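Local coordinates for putative HpcE protein (PDB 6V77) that is of unestablished function but belongs to the fumarylacetoacetate hydrolase family, and binds a zinc ion in a carboxylate site of its mainly beta fold, at residues P67-V72 with K99-I104; V95-F100 with G150-E155; R156-A161 with S168-H173. One frame throughout, in Å; residues are numbered along the deposited sequence.

Interaction 1: residues P67-V72 with K99-I104; sequences PLPRQV and KFVSSI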
ATOM      1  N   PRO B  67      -7.984  -6.822  -7.837  1.00 20.92           N
ATOM      2  CA  PRO B  67      -7.749  -7.540  -6.575  1.00 22.88           C
ATOM      3  C   PRO B  67      -6.346  -7.345  -5.999  1.00 22.66           C
ATOM      4  O   PRO B  67      -6.153  -7.592  -4.799  1.00 21.45           O
ATOM      5  CB  PRO B  67      -7.982  -9.005  -6.965  1.00 24.54           C
ATOM      6  CG  PRO B  67      -7.600  -9.062  -8.419  1.00 24.27           C
ATOM      7  CD  PRO B  67      -8.001  -7.724  -9.006  1.00 22.39           C
ATOM      8  N   LEU B  68      -5.359  -6.910  -6.792  1.00 22.77           N
ATOM      9  CA  LEU B  68      -3.988  -6.757  -6.282  1.00 24.41           C
ATOM     10  C   LEU B  68      -3.349  -5.469  -6.807  1.00 22.78           C
ATOM     11  O   LEU B  68      -2.314  -5.493  -7.489  1.00 24.35           O
ATOM     12  CB  LEU B  68      -3.144  -7.982  -6.634  1.00 23.75           C
ATOM     13  CG  LEU B  68      -1.772  -8.059  -5.929  1.00 39.92           C
ATOM     14  CD1 LEU B  68      -1.857  -7.931  -4.400  1.00 49.88           C
ATOM     15  CD2 LEU B  68      -1.007  -9.321  -6.311  1.00 43.40           C
ATOM     16  N   PRO B  69      -3.923  -4.315  -6.468  1.00 22.10           N
ATOM     17  CA  PRO B  69      -3.329  -3.052  -6.913  1.00 20.62           C
ATOM     18  C   PRO B  69      -1.963  -2.852  -6.265  1.00 19.39           C
ATOM     19  O   PRO B  69      -1.747  -3.206  -5.108  1.00 21.08           O
ATOM     20  CB  PRO B  69      -4.336  -1.989  -6.456  1.00 19.58           C
ATOM     21  CG  PRO B  69      -5.098  -2.660  -5.312  1.00 22.79           C
ATOM     22  CD  PRO B  69      -5.142  -4.114  -5.652  1.00 20.78           C
ATOM     23  N   ARG B  70      -1.034  -2.283  -7.038  1.00 20.56           N
ATOM     24  CA  ARG B  70       0.273  -1.957  -6.474  1.00 22.76           C
ATOM     25  C   ARG B  70       0.169  -0.885  -5.395  1.00 22.98           C
ATOM     26  O   ARG B  70       0.903  -0.928  -4.398  1.00 24.50           O
ATOM     27  CB  ARG B  70       1.209  -1.522  -7.599  1.00 20.10           C
ATOM     28  CG  ARG B  70       1.545  -2.703  -8.483  1.00 22.16           C
ATOM     29  CD  ARG B  70       2.072  -2.270  -9.842  1.00 33.68           C
ATOM     30  NE  ARG B  70       3.484  -1.961  -9.783  1.00 38.70           N
ATOM     31  CZ  ARG B  70       4.234  -1.734 -10.864  1.00 49.74           C
ATOM     32  NH1 ARG B  70       3.693  -1.790 -12.078  1.00 37.23           N
ATOM     33  NH2 ARG B  70       5.524  -1.455 -10.735  1.00 51.17           N
ATOM     34  N   GLN B  71      -0.712   0.099  -5.593  1.00 19.32           N
ATOM     35  CA  GLN B  71      -0.907   1.187  -4.649  1.00 18.26           C
ATOM     36  C   GLN B  71      -2.402   1.387  -4.485  1.00 21.78           C
ATOM     37  O   GLN B  71      -3.138   1.316  -5.474  1.00 18.99           O
ATOM     38  CB  GLN B  71      -0.271   2.494  -5.146  1.00 19.58           C
ATOM     39  CG  GLN B  71       1.242   2.364  -5.327  1.00 19.35           C
ATOM     40  CD  GLN B  71       1.882   3.587  -5.977  1.00 20.48           C
ATOM     41  OE1 GLN B  71       2.907   4.085  -5.489  1.00 19.75           O
ATOM     42  NE2 GLN B  71       1.292   4.076  -7.073  1.00 19.67           N
ATOM     43  N   VAL B  72      -2.835   1.623  -3.246  1.00 22.12           N
ATOM     44  CA  VAL B  72      -4.232   1.936  -2.923  1.00 18.57           C
ATOM     45  C   VAL B  72      -4.244   3.299  -2.265  1.00 18.70           C
ATOM     46  O   VAL B  72      -3.612   3.493  -1.213  1.00 22.06           O
ATOM     47  CB  VAL B  72      -4.844   0.901  -1.969  1.00 19.06           C
ATOM     48  CG1 VAL B  72      -6.270   1.325  -1.570  1.00 21.44           C
ATOM     49  CG2 VAL B  72      -4.814  -0.493  -2.580  1.00 21.48           C
ATOM     50  N   LYS B  99      -5.622   1.662   2.198  1.00 21.48           N
ATOM     51  CA  LYS B  99      -6.326   0.493   2.708  1.00 21.64           C
ATOM     52  C   LYS B  99      -5.509  -0.695   2.220  1.00 19.74           C
ATOM     53  O   LYS B  99      -5.382  -0.901   1.006  1.00 20.76           O
ATOM     54  CB  LYS B  99      -7.778   0.472   2.217  1.00 22.38           C
ATOM     55  CG  LYS B  99      -8.647   1.538   2.913  1.00 22.42           C
ATOM     56  CD  LYS B  99      -9.949   1.884   2.151  1.00 23.21           C
ATOM     57  CE  LYS B  99     -10.977   0.769   2.226  1.00 25.57           C
ATOM     58  NZ  LYS B  99     -11.350   0.387   3.618  1.00 22.15           N
ATOM     59  N   PHE B 100      -4.895  -1.424   3.153  1.00 21.00           N
ATOM     60  CA  PHE B 100      -3.893  -2.412   2.754  1.00 22.04           C
ATOM     61  C   PHE B 100      -4.527  -3.511   1.910  1.00 24.85           C
ATOM     62  O   PHE B 100      -5.691  -3.870   2.109  1.00 23.31           O
ATOM     63  CB  PHE B 100      -3.198  -2.979   3.994  1.00 22.44           C
ATOM     64  CG  PHE B 100      -2.316  -1.962   4.693  1.00 21.44           C
ATOM     65  CD1 PHE B 100      -1.107  -1.562   4.101  1.00 22.49           C
ATOM     66  CD2 PHE B 100      -2.707  -1.364   5.878  1.00 23.35           C
ATOM     67  CE1 PHE B 100      -0.301  -0.620   4.711  1.00 24.89           C
ATOM     68  CE2 PHE B 100      -1.897  -0.417   6.501  1.00 22.34           C
ATOM     69  CZ  PHE B 100      -0.691  -0.045   5.908  1.00 24.53           C
ATOM     70  N   VAL B 101      -3.767  -4.008   0.924  1.00 20.69           N
ATOM     71  CA  VAL B 101      -4.349  -4.870  -0.101  1.00 19.60           C
ATOM     72  C   VAL B 101      -4.921  -6.171   0.464  1.00 22.57           C
ATOM     73  O   VAL B 101      -5.862  -6.727  -0.116  1.00 24.72           O
ATOM     74  CB  VAL B 101      -3.309  -5.140  -1.227  1.00 24.10           C
ATOM     75  CG1 VAL B 101      -2.255  -6.169  -0.820  1.00 22.00           C
ATOM     76  CG2 VAL B 101      -4.005  -5.546  -2.510  1.00 29.87           C
ATOM     77  N   SER B 102      -4.426  -6.650   1.609  1.00 20.35           N
ATOM     78  CA  SER B 102      -4.986  -7.864   2.190  1.00 20.79           C
ATOM     79  C   SER B 102      -6.448  -7.696   2.605  1.00 23.52           C
ATOM     80  O   SER B 102      -7.114  -8.708   2.811  1.00 22.84           O
ATOM     81  CB  SER B 102      -4.190  -8.338   3.418  1.00 21.16           C
ATOM     82  OG  SER B 102      -4.087  -7.324   4.399  1.00 21.42           O
ATOM     83  N   SER B 103      -6.943  -6.457   2.727  1.00 20.82           N
ATOM     84  CA  SER B 103      -8.335  -6.187   3.089  1.00 21.69           C
ATOM     85  C   SER B 103      -9.257  -6.097   1.887  1.00 25.64           C
ATOM     86  O   SER B 103     -10.475  -5.977   2.068  1.00 23.51           O
ATOM     87  CB  SER B 103      -8.442  -4.872   3.874  1.00 21.09           C
ATOM     88  OG  SER B 103      -8.171  -3.763   3.027  1.00 23.33           O
ATOM     89  N   ILE B 104      -8.721  -6.116   0.672  1.00 20.59           N
ATOM     90  CA  ILE B 104      -9.553  -5.945  -0.513  1.00 20.52           C
ATOM     91  C   ILE B 104     -10.225  -7.270  -0.835  1.00 28.56           C
ATOM     92  O   ILE B 104      -9.577  -8.324  -0.857  1.00 23.77           O
ATOM     93  CB  ILE B 104      -8.715  -5.431  -1.696  1.00 22.23           C
ATOM     94  CG1 ILE B 104      -8.351  -3.963  -1.463  1.00 25.75           C
ATOM     95  CG2 ILE B 104      -9.481  -5.618  -3.034  1.00 22.81           C
ATOM     96  CD1 ILE B 104      -7.457  -3.361  -2.545  1.00 29.11           C
TER
HETATM   97  O   HOH W   1      -8.510  -9.131  -3.598  1.00 44.59           O
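V101 stands with CG1 in the crowded position between its backbone N and carbonyl carbon (chi1 77°). CG2 is then anti to the backbone N, and this methyl does most of the touching. L68 has its CG anti to the backbone N (chi1 -169°). Its CB points away from residues 99-104, yet the bend at chi2 (53°) brings CD1 back to V101 CG2 at 3.7 Å. The two side chains cross obliquely. P69 meets the same methyl, with CD 3.6 Å from V101 CG2. I104 holds CG1 anti to the carbonyl carbon and is extended at chi2, so CD1 reaches P69 CG, tip to tip, at 3.7 Å. From the other end of the segment, V72 CG2 comes tip to tip with I104 CD1 at 3.9 Å. V72 CG1 lies against the backbone instead, 3.5 Å from K99 O.

Two loops of this FAH-family protein meet here, the lead-in to strand 72-76 and the link between strands 95-97 and 104-105. The second loop contains a short 3-10 turn, 101-103. F100 O accepts from both S103 N and S103 OG, the hydroxyl at 2.6 Å and in the carbonyl plane. This double grip fixes the turn that offers V101 and I104. Helix 33-38 packs on P67 and P69, while strand 236-238 lies against P69 and V72. S102 OG bonds to Q71 OE1 of the second subunit, so the loops also face the dimer interface.

No direct hydrogen bond joins the two segments. A water lies 3.1 Å from both P67 O and I104 O and can donate to either, but need not serve both at once. The chemistry is therefore apolar, with methyls and a proline ring holding the loops together and a water between the backbones at one end.

Interaction 2: residues V95-F100 with G150-E155; sequences VIFTKF and GQDLSE. With ZN (zinc ion), chain L.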
ATOM      1  N   VAL B  95      -6.923  14.534   1.801  1.00 25.99           N
ATOM      2  CA  VAL B  95      -6.389  13.765   2.922  1.00 24.20           C
ATOM      3  C   VAL B  95      -6.184  12.338   2.426  1.00 25.83           C
ATOM      4  O   VAL B  95      -7.143  11.686   2.006  1.00 26.71           O
ATOM      5  CB  VAL B  95      -7.359  13.798   4.114  1.00 28.41           C
ATOM      6  CG1 VAL B  95      -6.827  12.951   5.252  1.00 35.18           C
ATOM      7  CG2 VAL B  95      -7.613  15.233   4.573  1.00 29.81           C
ATOM      8  N   ILE B  96      -4.938  11.855   2.430  1.00 22.32           N
ATOM      9  CA  ILE B  96      -4.609  10.607   1.745  1.00 21.26           C
ATOM     10  C   ILE B  96      -4.079   9.578   2.743  1.00 27.07           C
ATOM     11  O   ILE B  96      -3.135   9.854   3.498  1.00 22.46           O
ATOM     12  CB  ILE B  96      -3.589  10.832   0.609  1.00 21.83           C
ATOM     13  CG1 ILE B  96      -4.137  11.848  -0.422  1.00 21.78           C
ATOM     14  CG2 ILE B  96      -3.227   9.492  -0.027  1.00 21.90           C
ATOM     15  CD1 ILE B  96      -5.432  11.422  -1.135  1.00 20.52           C
ATOM     16  N   PHE B  97      -4.658   8.380   2.710  1.00 20.70           N
ATOM     17  CA  PHE B  97      -4.142   7.244   3.463  1.00 23.66           C
ATOM     18  C   PHE B  97      -4.297   6.012   2.579  1.00 22.93           C
ATOM     19  O   PHE B  97      -4.499   6.115   1.365  1.00 21.75           O
ATOM     20  CB  PHE B  97      -4.836   7.104   4.829  1.00 22.51           C
ATOM     21  CG  PHE B  97      -6.318   7.226   4.765  1.00 24.06           C
ATOM     22  CD1 PHE B  97      -7.105   6.106   4.588  1.00 23.81           C
ATOM     23  CD2 PHE B  97      -6.933   8.459   4.889  1.00 27.77           C
ATOM     24  CE1 PHE B  97      -8.494   6.220   4.524  1.00 24.75           C
ATOM     25  CE2 PHE B  97      -8.322   8.578   4.814  1.00 28.73           C
ATOM     26  CZ  PHE B  97      -9.096   7.465   4.633  1.00 29.20           C
ATOM     27  N   THR B  98      -4.156   4.827   3.155  1.00 21.37           N
ATOM     28  CA  THR B  98      -4.263   3.642   2.316  1.00 22.98           C
ATOM     29  C   THR B  98      -5.206   2.647   2.978  1.00 21.14           C
ATOM     30  O   THR B  98      -5.595   2.795   4.140  1.00 23.06           O
ATOM     31  CB  THR B  98      -2.880   3.004   2.037  1.00 19.46           C
ATOM     32  OG1 THR B  98      -2.998   2.075   0.945  1.00 20.82           O
ATOM     33  CG2 THR B  98      -2.343   2.282   3.290  1.00 21.04           C
ATOM     34  N   LYS B  99      -5.622   1.662   2.198  1.00 21.48           N
ATOM     35  CA  LYS B  99      -6.326   0.493   2.708  1.00 21.64           C
ATOM     36  C   LYS B  99      -5.509  -0.695   2.220  1.00 19.74           C
ATOM     37  O   LYS B  99      -5.382  -0.901   1.006  1.00 20.76           O
ATOM     38  CB  LYS B  99      -7.778   0.472   2.217  1.00 22.38           C
ATOM     39  CG  LYS B  99      -8.647   1.538   2.913  1.00 22.42           C
ATOM     40  CD  LYS B  99      -9.949   1.884   2.151  1.00 23.21           C
ATOM     41  CE  LYS B  99     -10.977   0.769   2.226  1.00 25.57           C
ATOM     42  NZ  LYS B  99     -11.350   0.387   3.618  1.00 22.15           N
ATOM     43  N   PHE B 100      -4.895  -1.424   3.153  1.00 21.00           N
ATOM     44  CA  PHE B 100      -3.893  -2.412   2.754  1.00 22.04           C
ATOM     45  C   PHE B 100      -4.527  -3.511   1.910  1.00 24.85           C
ATOM     46  O   PHE B 100      -5.691  -3.870   2.109  1.00 23.31           O
ATOM     47  CB  PHE B 100      -3.198  -2.979   3.994  1.00 22.44           C
ATOM     48  CG  PHE B 100      -2.316  -1.962   4.693  1.00 21.44           C
ATOM     49  CD1 PHE B 100      -1.107  -1.562   4.101  1.00 22.49           C
ATOM     50  CD2 PHE B 100      -2.707  -1.364   5.878  1.00 23.35           C
ATOM     51  CE1 PHE B 100      -0.301  -0.620   4.711  1.00 24.89           C
ATOM     52  CE2 PHE B 100      -1.897  -0.417   6.501  1.00 22.34           C
ATOM     53  CZ  PHE B 100      -0.691  -0.045   5.908  1.00 24.53           C
ATOM     54  N   GLY B 150     -17.495   0.774  -3.911  1.00 21.97           N
ATOM     55  CA  GLY B 150     -16.702   0.321  -2.779  1.00 22.94           C
ATOM     56  C   GLY B 150     -17.321   0.717  -1.451  1.00 22.16           C
ATOM     57  O   GLY B 150     -18.187   1.595  -1.373  1.00 22.38           O
ATOM     58  N   GLN B 151     -16.853   0.037  -0.402  1.00 23.28           N
ATOM     59  CA  GLN B 151     -17.098   0.413   0.986  1.00 25.54           C
ATOM     60  C   GLN B 151     -15.748   0.684   1.622  1.00 25.81           C
ATOM     61  O   GLN B 151     -14.820  -0.107   1.449  1.00 29.54           O
ATOM     62  CB  GLN B 151     -17.800  -0.697   1.758  1.00 28.13           C
ATOM     63  CG  GLN B 151     -19.328  -0.589   1.758  1.00 33.12           C
ATOM     64  CD  GLN B 151     -19.844   0.555   2.614  1.00 32.61           C
ATOM     65  OE1 GLN B 151     -19.207   0.957   3.589  1.00 29.98           O
ATOM     66  NE2 GLN B 151     -21.026   1.077   2.259  1.00 30.71           N
ATOM     67  N   ASP B 152     -15.623   1.800   2.328  1.00 25.38           N
ATOM     68  CA  ASP B 152     -14.457   2.005   3.192  1.00 23.60           C
ATOM     69  C   ASP B 152     -14.895   1.738   4.629  1.00 23.89           C
ATOM     70  O   ASP B 152     -15.132   2.652   5.417  1.00 24.79           O
ATOM     71  CB  ASP B 152     -13.879   3.408   3.030  1.00 27.05           C
ATOM     72  CG  ASP B 152     -12.673   3.643   3.913  1.00 25.34           C
ATOM     73  OD1 ASP B 152     -12.129   2.662   4.473  1.00 25.02           O
ATOM     74  OD2 ASP B 152     -12.238   4.798   4.050  1.00 27.73           O
ATOM     75  N   LEU B 153     -15.016   0.452   4.968  1.00 23.24           N
ATOM     76  CA  LEU B 153     -15.430   0.091   6.320  1.00 24.04           C
ATOM     77  C   LEU B 153     -14.327   0.493   7.286  1.00 24.87           C
ATOM     78  O   LEU B 153     -13.144   0.345   6.981  1.00 23.91           O
ATOM     79  CB  LEU B 153     -15.718  -1.406   6.418  1.00 24.86           C
ATOM     80  CG  LEU B 153     -16.870  -1.839   5.511  1.00 26.72           C
ATOM     81  CD1 LEU B 153     -16.961  -3.352   5.413  1.00 26.04           C
ATOM     82  CD2 LEU B 153     -18.161  -1.287   6.107  1.00 31.88           C
ATOM     83  N   SER B 154     -14.719   1.008   8.447  1.00 25.11           N
ATOM     84  CA  SER B 154     -13.789   1.710   9.329  1.00 25.49           C
ATOM     85  C   SER B 154     -14.075   1.344  10.772  1.00 26.51           C
ATOM     86  O   SER B 154     -15.178   1.603  11.259  1.00 30.40           O
ATOM     87  CB  SER B 154     -13.914   3.231   9.145  1.00 29.62           C
ATOM     88  OG  SER B 154     -13.802   3.604   7.762  1.00 26.99           O
ATOM     89  N   GLU B 155     -13.077   0.813  11.477  1.00 26.79           N
ATOM     90  CA  GLU B 155     -13.212   0.598  12.917  1.00 27.89           C
ATOM     91  C   GLU B 155     -12.797   1.902  13.601  1.00 34.75           C
ATOM     92  O   GLU B 155     -11.607   2.195  13.741  1.00 30.12           O
ATOM     93  CB  GLU B 155     -12.382  -0.607  13.363  1.00 28.06           C
ATOM     94  CG  GLU B 155     -12.805  -1.146  14.715  1.00 31.20           C
ATOM     95  CD  GLU B 155     -12.430  -0.195  15.807  1.00 36.12           C
ATOM     96  OE1 GLU B 155     -11.217  -0.077  16.083  1.00 32.95           O
ATOM     97  OE2 GLU B 155     -13.330   0.479  16.341  1.00 31.41           O
TER
HETATM   98 ZN    ZN L 302     -13.338   6.797   3.373  0.60 48.61          ZN
HETATM   99  O   HOH W   2     -11.787   6.895   1.888  1.00 27.57           O
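This contact is one wall of the zinc site of the FAH-family fold. D152, on strand 144-155 where it breaks into a loop, faces F97 and K99, at and just past the end of strand 95-97. The D152 carboxylate lies between three groups. Its CG is anti to the backbone N (chi1 180°), which carries the carboxylate toward K99 and the metal. OD2 binds the zinc ion at 2.4 Å. OD1 turns to K99.

K99 crosses the carboxylate obliquely. Its chain bends at chi3 and chi4, so CD and CE fold over OD1 before NZ closes the salt bridge at 2.6 Å. NZ comes from above the carboxylate plane, 34° out of it. The ammonium also donates to K171 O and F176 O, so its position is fixed from several sides. F97 has its CG in the crowded position between backbone N and carbonyl carbon. Its ring reaches the carboxylate tip to tip, and D152 OD2 lies at the ring edge, 4.0 Å from CE1. Ring and carboxylate planes are 37° apart.

E121 and E123 complete the protein ligands of the zinc, and a water at 2.1 Å occupies a further position. K171 NZ bonds to D152 OD2, so the carboxylate meets a lysine at each oxygen as well as the metal. These positive charges would be expected to keep it ionised in a buried place. Q151 points away, its amide bonded to the E121 backbone and to T263. Just after D152, S154 OG donates to D152 O at 2.9 Å, from above the carbonyl plane.

Interaction 3: residues R156-A161 with S168-H173; sequences RDLQLA and SLAKSH. With SO4 (sulfate ion), chain O; EDO (1,2-ethanediol), chain K.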
ATOM      1  N   ARG B 156     -13.787   2.689  14.057  1.00 29.85           N
ATOM      2  CA  ARG B 156     -13.497   4.070  14.443  1.00 32.03           C
ATOM      3  C   ARG B 156     -12.647   4.171  15.705  1.00 30.44           C
ATOM      4  O   ARG B 156     -11.952   5.178  15.881  1.00 33.75           O
ATOM      5  CB  ARG B 156     -14.786   4.858  14.643  1.00 30.04           C
ATOM      6  CG  ARG B 156     -15.643   4.918  13.392  1.00 29.22           C
ATOM      7  CD  ARG B 156     -14.981   5.747  12.272  1.00 28.32           C
ATOM      8  NE  ARG B 156     -15.999   6.101  11.283  1.00 31.56           N
ATOM      9  CZ  ARG B 156     -15.758   6.546  10.055  1.00 31.04           C
ATOM     10  NH1 ARG B 156     -14.508   6.694   9.605  1.00 28.75           N
ATOM     11  NH2 ARG B 156     -16.786   6.834   9.262  1.00 28.39           N
ATOM     12  N   ASP B 157     -12.710   3.184  16.609  1.00 31.12           N
ATOM     13  CA  ASP B 157     -11.917   3.277  17.836  1.00 32.15           C
ATOM     14  C   ASP B 157     -10.429   3.308  17.505  1.00 36.47           C
ATOM     15  O   ASP B 157      -9.700   4.213  17.930  1.00 33.99           O
ATOM     16  CB  ASP B 157     -12.216   2.108  18.788  1.00 32.97           C
ATOM     17  CG  ASP B 157     -13.645   2.096  19.296  1.00 41.81           C
ATOM     18  OD1 ASP B 157     -14.371   3.100  19.108  1.00 41.67           O
ATOM     19  OD2 ASP B 157     -14.041   1.065  19.888  1.00 41.29           O
ATOM     20  N   LEU B 158      -9.966   2.315  16.750  1.00 30.79           N
ATOM     21  CA  LEU B 158      -8.568   2.288  16.319  1.00 32.71           C
ATOM     22  C   LEU B 158      -8.242   3.486  15.439  1.00 35.01           C
ATOM     23  O   LEU B 158      -7.137   4.039  15.513  1.00 40.57           O
ATOM     24  CB  LEU B 158      -8.284   0.990  15.565  1.00 29.49           C
ATOM     25  CG  LEU B 158      -6.856   0.759  15.045  1.00 36.99           C
ATOM     26  CD1 LEU B 158      -5.875   0.806  16.200  1.00 44.84           C
ATOM     27  CD2 LEU B 158      -6.753  -0.569  14.308  1.00 35.10           C
ATOM     28  N   GLN B 159      -9.184   3.889  14.582  1.00 30.86           N
ATOM     29  CA  GLN B 159      -8.902   4.944  13.612  1.00 30.01           C
ATOM     30  C   GLN B 159      -8.507   6.245  14.296  1.00 33.58           C
ATOM     31  O   GLN B 159      -7.644   6.977  13.801  1.00 34.37           O
ATOM     32  CB  GLN B 159     -10.117   5.191  12.711  1.00 29.43           C
ATOM     33  CG  GLN B 159      -9.786   6.163  11.568  1.00 27.71           C
ATOM     34  CD  GLN B 159     -11.015   6.612  10.779  1.00 30.74           C
ATOM     35  OE1 GLN B 159     -12.031   5.913  10.727  1.00 30.98           O
ATOM     36  NE2 GLN B 159     -10.914   7.782  10.150  1.00 31.15           N
ATOM     37  N   LEU B 160      -9.134   6.551  15.427  1.00 30.23           N
ATOM     38  CA  LEU B 160      -8.966   7.841  16.081  1.00 34.89           C
ATOM     39  C   LEU B 160      -8.129   7.789  17.349  1.00 35.39           C
ATOM     40  O   LEU B 160      -7.951   8.825  17.998  1.00 40.75           O
ATOM     41  CB  LEU B 160     -10.342   8.433  16.393  1.00 38.60           C
ATOM     42  CG  LEU B 160     -11.206   8.518  15.139  1.00 38.06           C
ATOM     43  CD1 LEU B 160     -12.607   9.025  15.465  1.00 49.64           C
ATOM     44  CD2 LEU B 160     -10.544   9.426  14.145  1.00 41.32           C
ATOM     45  N   ALA B 161      -7.593   6.626  17.716  1.00 37.11           N
ATOM     46  CA  ALA B 161      -6.929   6.493  19.004  1.00 39.72           C
ATOM     47  C   ALA B 161      -5.463   6.917  18.935  1.00 38.23           C
ATOM     48  O   ALA B 161      -4.842   6.940  17.871  1.00 41.92           O
ATOM     49  CB  ALA B 161      -7.017   5.051  19.510  1.00 41.41           C
ATOM     50  N   SER B 168      -5.122   4.159   8.343  1.00 24.28           N
ATOM     51  CA  SER B 168      -5.120   3.043   7.396  1.00 23.58           C
ATOM     52  C   SER B 168      -5.486   1.720   8.063  1.00 23.89           C
ATOM     53  O   SER B 168      -6.274   0.945   7.516  1.00 24.42           O
ATOM     54  CB  SER B 168      -3.748   2.916   6.723  1.00 23.22           C
ATOM     55  OG  SER B 168      -3.442   4.096   6.014  1.00 23.61           O
ATOM     56  N   LEU B 169      -4.877   1.417   9.204  1.00 24.62           N
ATOM     57  CA  LEU B 169      -5.019   0.084   9.781  1.00 24.96           C
ATOM     58  C   LEU B 169      -6.466  -0.198  10.172  1.00 25.22           C
ATOM     59  O   LEU B 169      -6.986  -1.288   9.901  1.00 25.87           O
ATOM     60  CB  LEU B 169      -4.095  -0.062  10.994  1.00 28.89           C
ATOM     61  CG  LEU B 169      -3.643  -1.487  11.297  1.00 34.84           C
ATOM     62  CD1 LEU B 169      -2.870  -2.087  10.129  1.00 28.71           C
ATOM     63  CD2 LEU B 169      -2.826  -1.543  12.602  1.00 34.29           C
ATOM     64  N   ALA B 170      -7.141   0.793  10.762  1.00 25.66           N
ATOM     65  CA  ALA B 170      -8.549   0.657  11.143  1.00 26.66           C
ATOM     66  C   ALA B 170      -9.469   0.398   9.963  1.00 25.24           C
ATOM     67  O   ALA B 170     -10.604  -0.078  10.157  1.00 25.48           O
ATOM     68  CB  ALA B 170      -9.018   1.924  11.850  1.00 30.40           C
ATOM     69  N   LYS B 171      -9.028   0.744   8.756  1.00 24.42           N
ATOM     70  CA  LYS B 171      -9.780   0.544   7.529  1.00 23.74           C
ATOM     71  C   LYS B 171      -9.279  -0.653   6.739  1.00 23.25           C
ATOM     72  O   LYS B 171      -9.659  -0.814   5.579  1.00 22.73           O
ATOM     73  CB  LYS B 171      -9.725   1.812   6.686  1.00 23.28           C
ATOM     74  CG  LYS B 171     -10.383   3.011   7.404  1.00 24.58           C
ATOM     75  CD  LYS B 171      -9.932   4.306   6.746  1.00 24.83           C
ATOM     76  CE  LYS B 171     -10.693   5.513   7.257  1.00 26.97           C
ATOM     77  NZ  LYS B 171     -12.106   5.523   6.735  1.00 27.49           N
ATOM     78  N   SER B 172      -8.477  -1.528   7.372  1.00 23.58           N
ATOM     79  CA  SER B 172      -7.831  -2.632   6.668  1.00 23.22           C
ATOM     80  C   SER B 172      -8.033  -3.966   7.367  1.00 23.77           C
ATOM     81  O   SER B 172      -7.257  -4.901   7.144  1.00 23.73           O
ATOM     82  CB  SER B 172      -6.329  -2.362   6.488  1.00 23.05           C
ATOM     83  OG  SER B 172      -6.150  -1.176   5.749  1.00 22.58           O
ATOM     84  N   HIS B 173      -9.033  -4.070   8.253  1.00 24.36           N
ATOM     85  CA  HIS B 173      -9.410  -5.375   8.759  1.00 24.88           C
ATOM     86  C   HIS B 173      -9.847  -6.270   7.609  1.00 24.41           C
ATOM     87  O   HIS B 173     -10.156  -5.801   6.517  1.00 23.86           O
ATOM     88  CB  HIS B 173     -10.562  -5.252   9.758  1.00 25.60           C
ATOM     89  CG  HIS B 173     -10.154  -4.679  11.075  1.00 26.34           C
ATOM     90  ND1 HIS B 173      -9.799  -5.468  12.150  1.00 27.64           N
ATOM     91  CD2 HIS B 173     -10.070  -3.398  11.503  1.00 27.66           C
ATOM     92  CE1 HIS B 173      -9.511  -4.697  13.183  1.00 32.81           C
ATOM     93  NE2 HIS B 173      -9.673  -3.436  12.821  1.00 31.07           N
TER
HETATM   94  S   SO4 O 305     -12.787   9.165   6.845  0.85 43.76           S
HETATM   95  O1  SO4 O 305     -13.796  10.157   7.201  0.85 48.99           O
HETATM   96  O2  SO4 O 305     -12.863   7.995   7.721  0.85 38.42           O
HETATM   97  O3  SO4 O 305     -12.971   8.714   5.464  0.85 53.76           O
HETATM   98  O4  SO4 O 305     -11.464   9.781   6.934  0.85 44.99           O
HETATM   99  C1  EDO K 301      -9.100  -9.319  12.562  1.00 50.87           C
HETATM  100  O1  EDO K 301      -9.525  -8.045  13.078  1.00 49.07           O
HETATM  101  C2  EDO K 301      -9.131  -9.352  11.030  1.00 42.19           C
HETATM  102  O2  EDO K 301      -8.812  -8.050  10.516  1.00 22.61           O
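O2 of the bound sulfate ion is held by three donors: K171 NZ and R156 NH1, each at 2.8 Å, and Q159 NE2 at 3.1 Å. The sulfate probably comes from the crystallisation liquor, and H82 binds it too. It sits beside the zinc site. R156 NH1 also donates to Q159 OE1 at 2.8 Å, on a lone pair in the carbonyl plane, with the acceptor nearly in the guanidinium plane. This bond sets the rotation of the Q159 amide and turns NE2 to the sulfate. Q159 reaches there with CG anti to the backbone N and an extended chain. K171 crosses it obliquely, its CE beside the amide, and a bend at chi4 (-72°) delivers NZ.

R156 NH1 and K171 NZ are only 3.9 Å apart. The sulfate oxygen that both nitrogens share, with the carboxylates nearby, probably offsets the repulsion. R156 forms salt bridges with E121 and D119, and K171 NZ also bonds to S154 OG.

Away from the sulfate the contact is mostly apolar. A170 CB points toward the helix and lies 3.4 Å from Q159 N. L158 has CG anti to the backbone N, and its CB comes within 3.9 Å of A170 CB. Its CD2 lies over the backbone of L169 and A170. S172 OG and K171 N both bond to S168 O, which closes the turn.

Helix 156-160 follows strand 144-155 directly, with E155 as its N-cap. The 168-173 turn lies against the helix, with F97 of strand 95-97 touching S168 and K171. Y224 of the second subunit covers L158 and L169.

Overall arrangement
From the N terminus, interaction 1 comes first. It closes the loop from 67-72 to 99-104, which spans strand 72-76, helix 80-85 and strand 95-97. Interaction 2 opens inside this span, at 95-100, and closes at 150-155. The two therefore overlap, sharing K99 and F100, and V72 O meets T98 OG1 between them. Interaction 3 follows in series, a short closure from helix 156-160 to 168-173, starting as strand 144-155 ends. It returns to the earlier segments: S172 OG bonds to F100 N. Interactions 2 and 3 meet beside the zinc. The contacts join the 99-104 turn, strand 144-155 and helix 156-160, and all three touch the second subunit.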